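Local coordinates for uncharacterized protein YhfS (Escherichia coli, PDB 4J8L) that carries pyridoxal 5'-phosphate covalently on a lysine and is of unestablished function, possibly a cysteine synthase-like enzyme, at residues A[65-78]-A[202-216]. Sequence-based numbering, arbitrary orientation.
Sequences AQAAALVQGAGTGA and GVGAVVGDADVINRI
Ala69 and Val206 are joined by two backbone hydrogen bonds, Val206 N giving to Ala69 O at 2.9 Å. Ala67 with Gly208 and Val71 with Gly204 are joined likewise, which makes strands 67-72 and 203-208 an antiparallel ladder. Val71 N reaches Gly204 O from above the carbonyl plane. At the Gly208 end, Gln66 and Ala67 both face Gly208, a classic beta bulge. Ala67 N donates to Gly208 O there in a bent bond (134°). Gln66 N gives to a water that also donates to Asp209 OD1, and Asp209 OD2 accepts from Asn188. The extended Gln66 side chain continues to the start of helix 210-219. Its OE1 accepts Ala210 N in the carbonyl plane at 2.8 Å, nearly straight (171°). A second water donates to OE1 and accepts from Asp211 N. On the face of Ala67, Ala69 and Val206, Ile213 sets CG1 against Ala67 CB (3.8 Å) and CG2 against Ala69 CB (4.0 Å), while Val206 CG2 meets Ala78 CB at 3.9 Å. On the other face Leu70 CD2 lies 3.9 Å from Ala205 CB. Helix 50-62 packs there on Ala68 and Leu70, and Glu56 accepts Leu70 N. At the start of helix 74-86, Gly75 N and Thr76 OG1 hydrogen-bond the phosphate of the cofactor on Lys196. Strand 67-72 is an edge strand of the aminotransferase-like domain's mixed sheet; strand 203-208 lies between it and strand 189-193.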
loop_
_atom_site.group_PDB
_atom_site.type_symbol
_atom_site.label_atom_id
_atom_site.label_comp_id
_atom_site.label_asym_id
_atom_site.label_seq_id
_atom_site.Cartn_x
_atom_site.Cartn_y
_atom_site.Cartn_z
ATOM N N ALA A 65 13.950 -11.097 -0.380
ATOM C CA ALA A 65 14.274 -10.731 -1.746
ATOM C C ALA A 65 15.782 -10.648 -1.923
ATOM O O ALA A 65 16.533 -10.588 -0.950
ATOM C CB ALA A 65 13.625 -9.395 -2.101
ATOM N N GLN A 66 16.218 -10.656 -3.175
ATOM C CA GLN A 66 17.633 -10.571 -3.481
ATOM C C GLN A 66 18.202 -9.184 -3.209
ATOM O O GLN A 66 19.354 -9.050 -2.776
ATOM C CB GLN A 66 17.853 -10.930 -4.936
ATOM C CG GLN A 66 17.583 -12.391 -5.228
ATOM C CD GLN A 66 17.838 -12.754 -6.668
ATOM O OE1 GLN A 66 17.853 -11.893 -7.543
ATOM N NE2 GLN A 66 18.056 -14.040 -6.924
ATOM N N ALA A 67 17.397 -8.159 -3.467
ATOM C CA ALA A 67 17.898 -6.792 -3.454
ATOM C C ALA A 67 16.779 -5.773 -3.246
ATOM O O ALA A 67 15.595 -6.101 -3.335
ATOM C CB ALA A 67 18.637 -6.498 -4.749
ATOM N N ALA A 68 17.166 -4.534 -2.960
ATOM C CA ALA A 68 16.202 -3.445 -2.856
ATOM C C ALA A 68 16.828 -2.107 -3.226
ATOM O O ALA A 68 18.044 -1.931 -3.154
ATOM C CB ALA A 68 15.608 -3.379 -1.447
ATOM N N ALA A 69 15.989 -1.164 -3.640
ATOM C CA ALA A 69 16.444 0.198 -3.887
ATOM C C ALA A 69 15.422 1.175 -3.349
ATOM O O ALA A 69 14.229 1.033 -3.610
ATOM C CB ALA A 69 16.657 0.438 -5.380
ATOM N N LEU A 70 15.888 2.168 -2.601
ATOM C CA LEU A 70 15.028 3.285 -2.221
ATOM C C LEU A 70 15.098 4.325 -3.338
ATOM O O LEU A 70 16.168 4.548 -3.924
ATOM C CB LEU A 70 15.490 3.882 -0.878
ATOM C CG LEU A 70 15.350 2.934 0.318
ATOM C CD1 LEU A 70 15.907 3.573 1.607
ATOM C CD2 LEU A 70 13.895 2.551 0.508
ATOM N N VAL A 71 13.955 4.926 -3.668
ATOM C CA VAL A 71 13.877 5.877 -4.773
ATOM C C VAL A 71 13.043 7.105 -4.382
ATOM O O VAL A 71 12.224 7.059 -3.454
ATOM C CB VAL A 71 13.234 5.253 -6.036
ATOM C CG1 VAL A 71 14.031 4.028 -6.515
ATOM C CG2 VAL A 71 11.786 4.875 -5.754
ATOM N N GLN A 72 13.255 8.200 -5.101
ATOM C CA GLN A 72 12.434 9.391 -4.948
ATOM C C GLN A 72 11.052 9.165 -5.556
ATOM O O GLN A 72 10.853 8.264 -6.392
ATOM C CB GLN A 72 13.088 10.593 -5.636
ATOM C CG GLN A 72 14.486 10.933 -5.123
ATOM C CD GLN A 72 14.464 11.640 -3.765
ATOM O OE1 GLN A 72 13.441 11.669 -3.058
ATOM N NE2 GLN A 72 15.601 12.227 -3.398
ATOM N N GLY A 73 10.095 9.991 -5.148
ATOM C CA GLY A 73 8.755 9.901 -5.706
ATOM C C GLY A 73 7.817 8.943 -4.987
ATOM O O GLY A 73 6.704 8.689 -5.464
ATOM N N ALA A 74 8.252 8.429 -3.838
ATOM C CA ALA A 74 7.423 7.551 -3.015
ATOM C C ALA A 74 6.835 6.393 -3.826
ATOM O O ALA A 74 7.550 5.770 -4.613
ATOM C CB ALA A 74 6.328 8.367 -2.292
ATOM N N GLY A 75 5.547 6.111 -3.665
ATOM C CA GLY A 75 4.965 4.936 -4.297
ATOM C C GLY A 75 4.918 5.028 -5.811
ATOM O O GLY A 75 5.192 4.061 -6.510
ATOM N N THR A 76 4.556 6.201 -6.311
ATOM C CA THR A 76 4.506 6.442 -7.745
ATOM C C THR A 76 5.907 6.314 -8.349
ATOM O O THR A 76 6.087 5.708 -9.412
ATOM C CB THR A 76 3.918 7.829 -8.039
ATOM O OG1 THR A 76 2.578 7.889 -7.538
ATOM C CG2 THR A 76 3.904 8.102 -9.535
ATOM N N GLY A 77 6.904 6.860 -7.661
ATOM C CA GLY A 77 8.284 6.739 -8.121
ATOM C C GLY A 77 8.754 5.293 -8.169
ATOM O O GLY A 77 9.489 4.889 -9.089
ATOM N N ALA A 78 8.334 4.502 -7.184
ATOM C CA ALA A 78 8.725 3.094 -7.130
ATOM C C ALA A 78 8.122 2.310 -8.300
ATOM O O ALA A 78 8.790 1.491 -8.933
ATOM C CB ALA A 78 8.316 2.471 -5.794
ATOM N N GLY A 202 8.372 11.460 0.416
ATOM C CA GLY A 202 9.029 11.301 -0.871
ATOM C C GLY A 202 9.774 10.011 -1.166
ATOM O O GLY A 202 10.260 9.821 -2.280
ATOM N N VAL A 203 9.872 9.125 -0.182
ATOM C CA VAL A 203 10.696 7.930 -0.322
ATOM C C VAL A 203 9.867 6.689 -0.612
ATOM O O VAL A 203 8.925 6.374 0.115
ATOM C CB VAL A 203 11.554 7.708 0.937
ATOM C CG1 VAL A 203 12.461 6.482 0.759
ATOM C CG2 VAL A 203 12.379 8.956 1.204
ATOM N N GLY A 204 10.215 6.004 -1.702
ATOM C CA GLY A 204 9.572 4.753 -2.060
ATOM C C GLY A 204 10.587 3.632 -2.078
ATOM O O GLY A 204 11.787 3.879 -2.029
ATOM N N ALA A 205 10.106 2.394 -2.135
ATOM C CA ALA A 205 10.994 1.235 -2.158
ATOM C C ALA A 205 10.633 0.297 -3.294
ATOM O O ALA A 205 9.459 0.045 -3.539
ATOM C CB ALA A 205 10.919 0.492 -0.822
ATOM N N VAL A 206 11.649 -0.218 -3.985
ATOM C CA VAL A 206 11.451 -1.331 -4.907
ATOM C C VAL A 206 12.236 -2.495 -4.323
ATOM O O VAL A 206 13.407 -2.346 -4.000
ATOM C CB VAL A 206 11.970 -1.017 -6.308
ATOM C CG1 VAL A 206 11.655 -2.167 -7.264
ATOM C CG2 VAL A 206 11.336 0.270 -6.833
ATOM N N VAL A 207 11.592 -3.649 -4.164
ATOM C CA VAL A 207 12.228 -4.772 -3.479
ATOM C C VAL A 207 12.020 -6.031 -4.314
ATOM O O VAL A 207 10.892 -6.359 -4.669
ATOM C CB VAL A 207 11.607 -4.991 -2.076
ATOM C CG1 VAL A 207 12.340 -6.112 -1.334
ATOM C CG2 VAL A 207 11.625 -3.690 -1.240
ATOM N N GLY A 208 13.096 -6.734 -4.645
ATOM C CA GLY A 208 12.947 -7.961 -5.407
ATOM C C GLY A 208 14.218 -8.466 -6.051
ATOM O O GLY A 208 15.289 -8.403 -5.461
ATOM N N ASP A 209 14.090 -8.963 -7.275
ATOM C CA ASP A 209 15.200 -9.608 -7.975
ATOM C C ASP A 209 16.341 -8.644 -8.294
ATOM O O ASP A 209 16.112 -7.506 -8.714
ATOM C CB ASP A 209 14.693 -10.258 -9.267
ATOM C CG ASP A 209 13.741 -11.413 -9.010
ATOM O OD1 ASP A 209 13.592 -11.846 -7.845
ATOM O OD2 ASP A 209 13.148 -11.906 -9.990
ATOM N N ALA A 210 17.569 -9.121 -8.106
ATOM C CA ALA A 210 18.766 -8.314 -8.315
ATOM C C ALA A 210 18.900 -7.749 -9.731
ATOM O O ALA A 210 19.329 -6.607 -9.905
ATOM C CB ALA A 210 20.020 -9.119 -7.945
ATOM N N ASP A 211 18.553 -8.536 -10.747
ATOM C CA ASP A 211 18.692 -8.023 -12.109
ATOM C C ASP A 211 17.806 -6.785 -12.317
ATOM O O ASP A 211 18.229 -5.807 -12.929
ATOM C CB ASP A 211 18.499 -9.106 -13.187
ATOM C CG ASP A 211 17.129 -9.770 -13.153
ATOM O OD1 ASP A 211 16.322 -9.518 -12.243
ATOM O OD2 ASP A 211 16.868 -10.590 -14.058
ATOM N N VAL A 212 16.603 -6.808 -11.759
ATOM C CA VAL A 212 15.726 -5.642 -11.853
ATOM C C VAL A 212 16.243 -4.456 -11.031
ATOM O O VAL A 212 16.327 -3.331 -11.530
ATOM C CB VAL A 212 14.294 -5.969 -11.403
ATOM C CG1 VAL A 212 13.416 -4.722 -11.511
ATOM C CG2 VAL A 212 13.738 -7.108 -12.233
ATOM N N ILE A 213 16.585 -4.708 -9.769
ATOM C CA ILE A 213 17.090 -3.657 -8.891
ATOM C C ILE A 213 18.362 -3.021 -9.458
ATOM O O ILE A 213 18.527 -1.801 -9.398
ATOM C CB ILE A 213 17.362 -4.196 -7.476
ATOM C CG1 ILE A 213 16.067 -4.745 -6.868
ATOM C CG2 ILE A 213 17.957 -3.103 -6.568
ATOM C CD1 ILE A 213 14.929 -3.734 -6.824
ATOM N N ASN A 214 19.251 -3.845 -10.012
ATOM C CA ASN A 214 20.477 -3.326 -10.609
ATOM C C ASN A 214 20.175 -2.401 -11.788
ATOM O O ASN A 214 20.845 -1.384 -11.970
ATOM C CB ASN A 214 21.410 -4.458 -11.059
ATOM C CG ASN A 214 22.083 -5.160 -9.898
ATOM O OD1 ASN A 214 22.209 -4.606 -8.806
ATOM N ND2 ASN A 214 22.539 -6.386 -10.137
ATOM N N ARG A 215 19.158 -2.740 -12.577
ATOM C CA ARG A 215 18.780 -1.874 -13.689
ATOM C C ARG A 215 18.255 -0.539 -13.177
ATOM O O ARG A 215 18.490 0.509 -13.780
ATOM C CB ARG A 215 17.752 -2.544 -14.611
ATOM C CG ARG A 215 18.348 -3.671 -15.450
ATOM C CD ARG A 215 17.497 -4.000 -16.672
ATOM N NE ARG A 215 16.233 -4.632 -16.318
ATOM C CZ ARG A 215 16.084 -5.941 -16.126
ATOM N NH1 ARG A 215 17.126 -6.750 -16.242
ATOM N NH2 ARG A 215 14.897 -6.438 -15.809
ATOM N N ILE A 216 17.546 -0.581 -12.057
ATOM C CA ILE A 216 17.053 0.642 -11.451
ATOM C C ILE A 216 18.218 1.487 -10.936
ATOM O O ILE A 216 18.319 2.677 -11.237
ATOM C CB ILE A 216 16.071 0.340 -10.311
ATOM C CG1 ILE A 216 14.796 -0.298 -10.868
ATOM C CG2 ILE A 216 15.753 1.608 -9.518
ATOM C CD1 ILE A 216 13.795 -0.700 -9.804
HETATM O O HOH W 1 14.094 -11.545 -5.104
HETATM O O HOH W 2 18.125 -11.529 -10.340
#